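Local coordinates for PTS-dependent dihydroxyacetone kinase, ADP-binding subunit dhaL (PDB 3CR3), which binds ADP and magnesium, accepts a phosphoryl group from DhaM to form ATP, and passes it to dihydroxyacetone held by DhaK, at residues K22-E27 with G171-G176; G35-N40 with G77-L82; N15-E20 with F184-E189. All coordinates share one frame; numbering follows the deposited sequence.

Contact 1: residues K22-E27 with G171-G176; sequences KAYLSE and GHIDPG. With ADP (adenosine-5'-diphosphate), chain G.
I173 makes the first touch: its CD1 methyl lies 4.1 Å from OH of Y24, the two side chains crossing at about a right angle. This loose touch of a methyl on the tyrosine hydroxyl is carried on the loop that leads into helix 175-191. D174 follows at the N-cap of that helix and turns from K22-E27 toward the nucleotide. With CG opposite the backbone N (chi1 -178°), its carboxylate lies along the ribose diol and takes both hydroxyls: ADP O3' donates to OD1 at 2.6 Å, ADP O2' to OD2 at 2.8 Å. OD2 also bonds the hydroxyl of T177, and the side chain caps the opening turn of the helix. P175 makes the closer contact with helix 22-28. Its CB rests 3.6 Å from the carbonyl O of L25, while CD2 of L25 reaches back to the carbonyl O of P175, also at 3.6 Å. The same proline ring packs against the ligand, CG lying 3.4 Å from ADP O3'. G176 completes the grip, its backbone N donating to ADP O3' over 2.8 Å at 159°; a CB here would run into ADP O2'. O3' therefore gives a proton to D174 and receives one from G176. No hydrogen bond links the two segments themselves. The chemistry divides by side: the start of helix 175-191 meets helix 22-28 by van der Waals contacts of carbons with carbonyl oxygens and offers hydrogen-bonding groups to ADP, consistent with recognition of a ribose whose two hydroxyls are both present.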
loop_
_atom_site.group_PDB
_atom_site.type_symbol
_atom_site.label_atom_id
_atom_site.label_comp_id
_atom_site.label_asym_id
_atom_site.label_seq_id
_atom_site.Cartn_x
_atom_site.Cartn_y
_atom_site.Cartn_z
ATOM N N LYS A 22 -20.599 17.973 -18.216
ATOM C CA LYS A 22 -20.105 17.016 -17.210
ATOM C C LYS A 22 -19.610 15.678 -17.756
ATOM O O LYS A 22 -18.569 15.182 -17.320
ATOM C CB LYS A 22 -21.089 16.823 -16.044
ATOM C CG LYS A 22 -22.418 16.146 -16.372
ATOM C CD LYS A 22 -23.279 16.060 -15.113
ATOM C CE LYS A 22 -24.509 15.179 -15.318
ATOM N NZ LYS A 22 -25.443 15.283 -14.143
ATOM N N ALA A 23 -20.342 15.093 -18.700
ATOM C CA ALA A 23 -19.894 13.860 -19.354
ATOM C C ALA A 23 -18.554 14.108 -20.043
ATOM O O ALA A 23 -17.666 13.279 -19.963
ATOM C CB ALA A 23 -20.938 13.360 -20.363
ATOM N N TYR A 24 -18.417 15.252 -20.712
ATOM C CA TYR A 24 -17.174 15.572 -21.432
ATOM C C TYR A 24 -15.966 15.686 -20.488
ATOM O O TYR A 24 -14.902 15.124 -20.759
ATOM C CB TYR A 24 -17.337 16.824 -22.310
ATOM C CG TYR A 24 -16.081 17.200 -23.082
ATOM C CD1 TYR A 24 -15.568 16.356 -24.062
ATOM C CD2 TYR A 24 -15.408 18.385 -22.818
ATOM C CE1 TYR A 24 -14.409 16.688 -24.777
ATOM C CE2 TYR A 24 -14.240 18.734 -23.529
ATOM C CZ TYR A 24 -13.746 17.871 -24.498
ATOM O OH TYR A 24 -12.614 18.200 -25.202
ATOM N N LEU A 25 -16.147 16.360 -19.355
ATOM C CA LEU A 25 -15.077 16.465 -18.363
ATOM C C LEU A 25 -14.629 15.132 -17.780
ATOM O O LEU A 25 -13.442 14.913 -17.572
ATOM C CB LEU A 25 -15.480 17.423 -17.240
ATOM C CG LEU A 25 -15.636 18.874 -17.668
ATOM C CD1 LEU A 25 -16.333 19.613 -16.575
ATOM C CD2 LEU A 25 -14.237 19.469 -17.928
ATOM N N SER A 26 -15.581 14.248 -17.489
ATOM C CA SER A 26 -15.251 12.908 -17.021
ATOM C C SER A 26 -14.586 12.082 -18.138
ATOM O O SER A 26 -13.752 11.227 -17.872
ATOM C CB SER A 26 -16.515 12.208 -16.523
ATOM O OG SER A 26 -17.044 12.886 -15.404
ATOM N N GLU A 27 -14.973 12.349 -19.382
ATOM C CA GLU A 27 -14.380 11.704 -20.553
ATOM C C GLU A 27 -12.908 12.081 -20.673
ATOM O O GLU A 27 -12.065 11.227 -20.863
ATOM C CB GLU A 27 -15.125 12.116 -21.817
ATOM C CG GLU A 27 -14.672 11.415 -23.054
ATOM C CD GLU A 27 -15.368 11.949 -24.269
ATOM O OE1 GLU A 27 -16.590 11.695 -24.415
ATOM O OE2 GLU A 27 -14.701 12.629 -25.075
ATOM N N GLY A 171 -1.186 13.848 -25.592
ATOM C CA GLY A 171 -2.276 13.646 -26.542
ATOM C C GLY A 171 -3.657 13.663 -25.908
ATOM O O GLY A 171 -4.651 13.422 -26.598
ATOM N N HIS A 172 -3.725 13.962 -24.608
ATOM C CA HIS A 172 -4.989 14.033 -23.890
ATOM C C HIS A 172 -5.159 15.366 -23.181
ATOM O O HIS A 172 -4.284 15.797 -22.420
ATOM C CB HIS A 172 -5.121 12.853 -22.910
ATOM C CG HIS A 172 -5.037 11.521 -23.583
ATOM N ND1 HIS A 172 -6.046 11.036 -24.390
ATOM C CD2 HIS A 172 -4.039 10.609 -23.636
ATOM C CE1 HIS A 172 -5.679 9.872 -24.893
ATOM N NE2 HIS A 172 -4.469 9.587 -24.447
ATOM N N ILE A 173 -6.285 16.032 -23.453
ATOM C CA ILE A 173 -6.594 17.316 -22.814
ATOM C C ILE A 173 -6.843 17.118 -21.305
ATOM O O ILE A 173 -7.538 16.191 -20.914
ATOM C CB ILE A 173 -7.802 18.008 -23.521
ATOM C CG1 ILE A 173 -7.431 18.334 -24.973
ATOM C CG2 ILE A 173 -8.289 19.234 -22.711
ATOM C CD1 ILE A 173 -8.598 18.741 -25.885
ATOM N N ASP A 174 -6.242 17.968 -20.472
ATOM C CA ASP A 174 -6.398 17.897 -19.015
ATOM C C ASP A 174 -7.801 18.336 -18.562
ATOM O O ASP A 174 -8.232 19.428 -18.895
ATOM C CB ASP A 174 -5.370 18.802 -18.343
ATOM C CG ASP A 174 -5.437 18.732 -16.834
ATOM O OD1 ASP A 174 -5.324 17.612 -16.275
ATOM O OD2 ASP A 174 -5.614 19.796 -16.214
ATOM N N PRO A 175 -8.521 17.481 -17.820
ATOM C CA PRO A 175 -9.880 17.855 -17.398
ATOM C C PRO A 175 -9.994 19.106 -16.484
ATOM O O PRO A 175 -10.880 19.913 -16.701
ATOM C CB PRO A 175 -10.412 16.593 -16.689
ATOM C CG PRO A 175 -9.251 15.728 -16.435
ATOM C CD PRO A 175 -8.161 16.104 -17.423
ATOM N N GLY A 176 -9.125 19.250 -15.488
ATOM C CA GLY A 176 -9.101 20.434 -14.645
ATOM C C GLY A 176 -8.848 21.716 -15.427
ATOM O O GLY A 176 -9.403 22.764 -15.094
HETATM P PB ADP G . -8.865 13.267 -9.067
HETATM O O1B ADP G . -9.890 12.278 -9.522
HETATM O O2B ADP G . -8.537 13.146 -7.618
HETATM O O3B ADP G . -7.629 13.324 -9.966
HETATM P PA ADP G . -10.463 15.264 -10.443
HETATM O O1A ADP G . -10.596 14.238 -11.516
HETATM O O2A ADP G . -11.749 15.850 -9.909
HETATM O O3A ADP G . -9.574 14.719 -9.199
HETATM O "O5'" ADP G . -9.532 16.476 -10.964
HETATM C "C5'" ADP G . -8.406 16.218 -11.809
HETATM C "C4'" ADP G . -7.744 17.549 -12.097
HETATM O "O4'" ADP G . -7.150 18.112 -10.920
HETATM C "C3'" ADP G . -6.610 17.441 -13.102
HETATM O "O3'" ADP G . -7.149 17.526 -14.422
HETATM C "C2'" ADP G . -5.705 18.620 -12.751
HETATM O "O2'" ADP G . -6.014 19.802 -13.493
HETATM C "C1'" ADP G . -6.043 18.924 -11.297
HETATM N N9 ADP G . -4.905 18.554 -10.435
HETATM C C8 ADP G . -4.654 17.301 -9.996
HETATM N N7 ADP G . -3.552 17.288 -9.231
HETATM C C5 ADP G . -3.084 18.549 -9.187
HETATM C C6 ADP G . -1.938 19.225 -8.554
HETATM N N6 ADP G . -1.091 18.505 -7.793
HETATM N N1 ADP G . -1.797 20.556 -8.745
HETATM C C2 ADP G . -2.661 21.276 -9.488
HETATM N N3 ADP G . -3.714 20.724 -10.094
HETATM C C4 ADP G . -3.969 19.389 -9.986
#

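Contact 2: residues G35-N40 with G77-L82; sequences GDHGAN and GASGPL. With MG (magnesium ion), chain E; MG (magnesium ion), chain F; ADP (adenosine-5'-diphosphate), chain G.
The imidazole of H37 points its edge at S79, CE1 lying 3.6 Å from the serine CB near the ring plane. Beside it on that edge, ND1 donates to ADP O2A at 2.9 Å and an almost straight 174°, while NE2 is hydrogen-bonded to S179. The ring reaches the phosphate because CG stands opposite the backbone N (chi1 -176°). N40, one helical turn on, extends its amide to the same oxygen, ND2 to ADP O2A 2.8 Å, and S79 OG donates to ADP O2A at 2.9 Å from the other segment. Three side chains thus converge on one alpha-phosphate oxygen without hydrogen-bonding one another. At G77 a CB would collide with the N40 amide and with ADP O3A; the next residue, A78, gives its backbone N to ADP O2B at 2.8 Å. D36 bridges the metals, OD1 binding one magnesium ion at 1.9 Å and OD2 the second at 2.4 Å, both ions sharing ADP O1B. D34 serves both ions, D29 the one on OD1. The two helix starts are joined through the diphosphate: side-chain donors hold one alpha-phosphate oxygen, and the magnesium ions probably offset much of the charge that D36 and the phosphates bring together.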
loop_
_atom_site.group_PDB
_atom_site.type_symbol
_atom_site.label_atom_id
_atom_site.label_comp_id
_atom_site.label_asym_id
_atom_site.label_seq_id
_atom_site.Cartn_x
_atom_site.Cartn_y
_atom_site.Cartn_z
ATOM N N GLY A 35 -11.863 9.020 -14.486
ATOM C CA GLY A 35 -13.137 9.239 -15.172
ATOM C C GLY A 35 -14.265 9.839 -14.338
ATOM O O GLY A 35 -15.436 9.478 -14.529
ATOM N N ASP A 36 -13.913 10.758 -13.436
ATOM C CA ASP A 36 -14.871 11.343 -12.492
ATOM C C ASP A 36 -14.856 12.882 -12.396
ATOM O O ASP A 36 -15.654 13.442 -11.645
ATOM C CB ASP A 36 -14.644 10.757 -11.088
ATOM C CG ASP A 36 -13.410 11.321 -10.407
ATOM O OD1 ASP A 36 -12.637 12.075 -11.035
ATOM O OD2 ASP A 36 -13.175 11.007 -9.228
ATOM N N HIS A 37 -13.973 13.578 -13.119
ATOM C CA HIS A 37 -13.876 15.032 -12.906
ATOM C C HIS A 37 -15.192 15.782 -13.123
ATOM O O HIS A 37 -15.545 16.631 -12.316
ATOM C CB HIS A 37 -12.747 15.703 -13.712
ATOM C CG HIS A 37 -12.590 17.167 -13.410
ATOM N ND1 HIS A 37 -12.278 17.641 -12.154
ATOM C CD2 HIS A 37 -12.714 18.263 -14.197
ATOM C CE1 HIS A 37 -12.193 18.960 -12.184
ATOM N NE2 HIS A 37 -12.464 19.362 -13.413
ATOM N N GLY A 38 -15.885 15.479 -14.223
ATOM C CA GLY A 38 -17.181 16.075 -14.528
ATOM C C GLY A 38 -18.234 15.814 -13.468
ATOM O O GLY A 38 -18.910 16.745 -13.026
ATOM N N ALA A 39 -18.374 14.546 -13.077
ATOM C CA ALA A 39 -19.224 14.130 -11.952
ATOM C C ALA A 39 -18.893 14.895 -10.659
ATOM O O ALA A 39 -19.798 15.411 -10.002
ATOM C CB ALA A 39 -19.065 12.642 -11.719
ATOM N N ASN A 40 -17.596 14.956 -10.320
ATOM C CA ASN A 40 -17.060 15.667 -9.151
ATOM C C ASN A 40 -17.490 17.138 -9.128
ATOM O O ASN A 40 -18.043 17.628 -8.135
ATOM C CB ASN A 40 -15.516 15.628 -9.163
ATOM C CG ASN A 40 -14.921 14.319 -8.612
ATOM O OD1 ASN A 40 -15.617 13.480 -8.042
ATOM N ND2 ASN A 40 -13.603 14.168 -8.765
ATOM N N GLY A 77 -12.355 14.331 -5.059
ATOM C CA GLY A 77 -11.057 14.264 -5.725
ATOM C C GLY A 77 -10.201 15.502 -5.506
ATOM O O GLY A 77 -10.590 16.425 -4.773
ATOM N N ALA A 78 -9.042 15.515 -6.157
ATOM C CA ALA A 78 -8.060 16.597 -6.064
ATOM C C ALA A 78 -8.657 17.974 -6.348
ATOM O O ALA A 78 -8.267 18.963 -5.743
ATOM C CB ALA A 78 -6.889 16.328 -7.021
ATOM N N SER A 79 -9.613 18.038 -7.259
ATOM C CA SER A 79 -10.227 19.327 -7.605
ATOM C C SER A 79 -10.896 20.020 -6.399
ATOM O O SER A 79 -11.049 21.242 -6.393
ATOM C CB SER A 79 -11.223 19.138 -8.754
ATOM O OG SER A 79 -12.219 18.201 -8.366
ATOM N N GLY A 80 -11.289 19.243 -5.388
ATOM C CA GLY A 80 -11.871 19.800 -4.152
ATOM C C GLY A 80 -10.907 20.677 -3.351
ATOM O O GLY A 80 -11.134 21.894 -3.219
ATOM N N PRO A 81 -9.839 20.075 -2.790
ATOM C CA PRO A 81 -8.797 20.884 -2.156
ATOM C C PRO A 81 -8.261 22.010 -3.051
ATOM O O PRO A 81 -7.899 23.073 -2.539
ATOM C CB PRO A 81 -7.674 19.883 -1.858
ATOM C CG PRO A 81 -8.249 18.543 -2.008
ATOM C CD PRO A 81 -9.571 18.625 -2.687
ATOM N N LEU A 82 -8.221 21.791 -4.360
ATOM C CA LEU A 82 -7.642 22.796 -5.271
ATOM C C LEU A 82 -8.530 24.021 -5.509
ATOM O O LEU A 82 -8.120 25.155 -5.251
ATOM C CB LEU A 82 -7.233 22.159 -6.612
ATOM C CG LEU A 82 -6.107 21.125 -6.531
ATOM C CD1 LEU A 82 -6.105 20.305 -7.818
ATOM C CD2 LEU A 82 -4.769 21.766 -6.289
HETATM MG MG MG E . -10.793 12.202 -11.408
HETATM MG MG MG F . -11.128 10.807 -7.972
HETATM P PB ADP G . -8.865 13.267 -9.067
HETATM O O1B ADP G . -9.890 12.278 -9.522
HETATM O O2B ADP G . -8.537 13.146 -7.618
HETATM O O3B ADP G . -7.629 13.324 -9.966
HETATM P PA ADP G . -10.463 15.264 -10.443
HETATM O O1A ADP G . -10.596 14.238 -11.516
HETATM O O2A ADP G . -11.749 15.850 -9.909
HETATM O O3A ADP G . -9.574 14.719 -9.199
HETATM O "O5'" ADP G . -9.532 16.476 -10.964
HETATM C "C5'" ADP G . -8.406 16.218 -11.809
HETATM C "C4'" ADP G . -7.744 17.549 -12.097
HETATM O "O4'" ADP G . -7.150 18.112 -10.920
HETATM C "C3'" ADP G . -6.610 17.441 -13.102
HETATM O "O3'" ADP G . -7.149 17.526 -14.422
HETATM C "C2'" ADP G . -5.705 18.620 -12.751
HETATM O "O2'" ADP G . -6.014 19.802 -13.493
HETATM C "C1'" ADP G . -6.043 18.924 -11.297
HETATM N N9 ADP G . -4.905 18.554 -10.435
HETATM C C8 ADP G . -4.654 17.301 -9.996
HETATM N N7 ADP G . -3.552 17.288 -9.231
HETATM C C5 ADP G . -3.084 18.549 -9.187
HETATM C C6 ADP G . -1.938 19.225 -8.554
HETATM N N6 ADP G . -1.091 18.505 -7.793
HETATM N N1 ADP G . -1.797 20.556 -8.745
HETATM C C2 ADP G . -2.661 21.276 -9.488
HETATM N N3 ADP G . -3.714 20.724 -10.094
HETATM C C4 ADP G . -3.969 19.389 -9.986
HETATM O O HOH W 1 -8.550 12.022 -12.103
HETATM O O HOH W 2 -9.359 11.186 -6.461
#

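Contact 3: residues N15-E20 with F184-E189; sequences NEKIQE and FETLLE
K17 and T186 bring their backbones closest, CA to CA 8.3 Å, where helix 4-20 and helix 175-191 pass each other at an angle. This is helix-helix packing between the first and last helices of the all-helical DhaL fold, whose helices form an up-and-down barrel. K17 carries most of the contact. Its chain bends at chi2, and from there CD, CE and NZ run on extended toward E185. Near its root, CG slides past the methyl of T186, CG to CG2 3.7 Å, the side chains heading in opposite directions. T186 can offer that methyl because OG1 is turned back to its own helix, hydrogen-bonded to the carbonyl O of Y182. At the far end K17 and E185 cross at about a right angle and form a salt bridge, NZ to OE2 2.8 Å. The ammonium sits above the carboxylate plane, 55° out of it. E185 gets there with chi1 at 140°, away from any staggered position, a mildly strained setting; its side chain is buried and also touches K142 and L145 of helix 142-151. With a methionine in place of K17, the buried E185 carboxylate would probably be left without its charged mate on helix 4-20. A second acid stands farther off, E189 OE2 at 5.0 Å from K17 NZ, while CE of K17 lies 3.4 Å from OE2 of E185.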
loop_
_atom_site.group_PDB
_atom_site.type_symbol
_atom_site.label_atom_id
_atom_site.label_comp_id
_atom_site.label_asym_id
_atom_site.label_seq_id
_atom_site.Cartn_x
_atom_site.Cartn_y
_atom_site.Cartn_z
ATOM N N ASN A 15 -21.716 27.030 -13.009
ATOM C CA ASN A 15 -22.483 25.811 -12.728
ATOM C C ASN A 15 -23.184 25.265 -13.975
ATOM O O ASN A 15 -23.190 24.056 -14.191
ATOM C CB ASN A 15 -23.504 26.050 -11.614
ATOM C CG ASN A 15 -24.307 24.801 -11.267
ATOM O OD1 ASN A 15 -23.755 23.727 -11.044
ATOM N ND2 ASN A 15 -25.627 24.951 -11.210
ATOM N N GLU A 16 -23.756 26.158 -14.788
ATOM C CA GLU A 16 -24.430 25.774 -16.035
ATOM C C GLU A 16 -23.479 25.128 -17.047
ATOM O O GLU A 16 -23.803 24.109 -17.629
ATOM C CB GLU A 16 -25.142 26.974 -16.679
ATOM C CG GLU A 16 -26.457 27.371 -16.026
ATOM C CD GLU A 16 -26.951 28.742 -16.472
ATOM O OE1 GLU A 16 -26.639 29.167 -17.620
ATOM O OE2 GLU A 16 -27.660 29.406 -15.675
ATOM N N LYS A 17 -22.312 25.735 -17.261
ATOM C CA LYS A 17 -21.284 25.146 -18.127
ATOM C C LYS A 17 -20.831 23.787 -17.610
ATOM O O LYS A 17 -20.560 22.877 -18.395
ATOM C CB LYS A 17 -20.075 26.069 -18.211
ATOM C CG LYS A 17 -20.292 27.321 -19.030
ATOM C CD LYS A 17 -20.243 27.018 -20.515
ATOM C CE LYS A 17 -20.221 28.280 -21.336
ATOM N NZ LYS A 17 -19.910 27.970 -22.772
ATOM N N ILE A 18 -20.738 23.670 -16.288
ATOM C CA ILE A 18 -20.300 22.442 -15.625
ATOM C C ILE A 18 -21.321 21.314 -15.815
ATOM O O ILE A 18 -20.956 20.209 -16.217
ATOM C CB ILE A 18 -20.018 22.672 -14.111
ATOM C CG1 ILE A 18 -18.705 23.453 -13.904
ATOM C CG2 ILE A 18 -20.005 21.359 -13.349
ATOM C CD1 ILE A 18 -17.458 22.768 -14.438
ATOM N N GLN A 19 -22.590 21.602 -15.527
ATOM C CA GLN A 19 -23.682 20.630 -15.729
ATOM C C GLN A 19 -23.829 20.228 -17.192
ATOM O O GLN A 19 -24.019 19.053 -17.492
ATOM C CB GLN A 19 -25.019 21.195 -15.223
ATOM C CG GLN A 19 -25.013 21.637 -13.761
ATOM C CD GLN A 19 -24.664 20.525 -12.799
ATOM O OE1 GLN A 19 -24.871 19.353 -13.088
ATOM N NE2 GLN A 19 -24.145 20.894 -11.636
ATOM N N GLU A 20 -23.738 21.204 -18.094
ATOM C CA GLU A 20 -23.844 20.946 -19.529
ATOM C C GLU A 20 -22.747 20.010 -20.030
ATOM O O GLU A 20 -23.016 19.080 -20.794
ATOM C CB GLU A 20 -23.824 22.256 -20.327
ATOM C CG GLU A 20 -25.135 23.077 -20.249
ATOM C CD GLU A 20 -25.082 24.389 -21.036
ATOM O OE1 GLU A 20 -23.977 24.793 -21.479
ATOM O OE2 GLU A 20 -26.150 25.020 -21.207
ATOM N N PHE A 184 -13.367 30.766 -16.229
ATOM C CA PHE A 184 -12.875 32.068 -16.675
ATOM C C PHE A 184 -13.667 32.647 -17.828
ATOM O O PHE A 184 -13.807 33.866 -17.932
ATOM C CB PHE A 184 -11.397 31.982 -17.065
ATOM C CG PHE A 184 -10.499 31.522 -15.951
ATOM C CD1 PHE A 184 -10.798 31.827 -14.618
ATOM C CD2 PHE A 184 -9.336 30.799 -16.234
ATOM C CE1 PHE A 184 -9.968 31.410 -13.583
ATOM C CE2 PHE A 184 -8.498 30.371 -15.200
ATOM C CZ PHE A 184 -8.820 30.696 -13.867
ATOM N N GLU A 185 -14.125 31.768 -18.714
ATOM C CA GLU A 185 -14.994 32.146 -19.813
ATOM C C GLU A 185 -16.303 32.786 -19.310
ATOM O O GLU A 185 -16.718 33.821 -19.811
ATOM C CB GLU A 185 -15.224 30.925 -20.720
ATOM C CG GLU A 185 -16.602 30.744 -21.268
ATOM C CD GLU A 185 -16.697 29.534 -22.198
ATOM O OE1 GLU A 185 -15.863 28.585 -22.071
ATOM O OE2 GLU A 185 -17.613 29.550 -23.051
ATOM N N THR A 186 -16.930 32.174 -18.311
ATOM C CA THR A 186 -18.124 32.756 -17.675
ATOM C C THR A 186 -17.801 34.033 -16.877
ATOM O O THR A 186 -18.590 34.962 -16.828
ATOM C CB THR A 186 -18.814 31.739 -16.766
ATOM O OG1 THR A 186 -17.842 31.138 -15.891
ATOM C CG2 THR A 186 -19.469 30.649 -17.615
ATOM N N LEU A 187 -16.630 34.071 -16.255
ATOM C CA LEU A 187 -16.149 35.281 -15.606
ATOM C C LEU A 187 -16.067 36.462 -16.594
ATOM O O LEU A 187 -16.578 37.557 -16.321
ATOM C CB LEU A 187 -14.789 35.035 -14.939
ATOM C CG LEU A 187 -14.224 36.238 -14.159
ATOM C CD1 LEU A 187 -15.245 36.802 -13.145
ATOM C CD2 LEU A 187 -12.960 35.849 -13.466
ATOM N N LEU A 188 -15.420 36.223 -17.732
ATOM C CA LEU A 188 -15.255 37.243 -18.770
ATOM C C LEU A 188 -16.598 37.788 -19.271
ATOM O O LEU A 188 -16.747 38.993 -19.493
ATOM C CB LEU A 188 -14.428 36.681 -19.937
ATOM C CG LEU A 188 -12.931 36.479 -19.695
ATOM C CD1 LEU A 188 -12.251 36.075 -20.988
ATOM C CD2 LEU A 188 -12.271 37.734 -19.122
ATOM N N GLU A 189 -17.570 36.892 -19.429
ATOM C CA GLU A 189 -18.939 37.265 -19.817
ATOM C C GLU A 189 -19.599 38.293 -18.890
ATOM O O GLU A 189 -20.336 39.167 -19.353
ATOM C CB GLU A 189 -19.840 36.029 -19.884
ATOM C CG GLU A 189 -19.501 35.034 -20.993
ATOM C CD GLU A 189 -20.344 33.760 -20.939
ATOM O OE1 GLU A 189 -21.184 33.617 -20.021
ATOM O OE2 GLU A 189 -20.167 32.897 -21.832
#

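Contacts 1 and 2 hold different parts of the same ADP, contact 1 the ribose and contact 2 chiefly the diphosphate, with their centres about 11 Å apart. They also touch directly: S26 OG lies 3.2 Å from A39 N, a probable hydrogen bond, and L25 CB packs 3.5 Å from G38 CA. Contact 3 lies away from the nucleotide, its centre about 15 Å from that of contact 1 and about 17 Å from that of contact 2. It is tied to contact 1 by the shared helix 175-191, which carries the ribose-binding residues at its start, and by I18 CD1 packing 4.0 Å from L25 CD1. Along the chain the contacts are nested, 2 within 1 and 1 within 3.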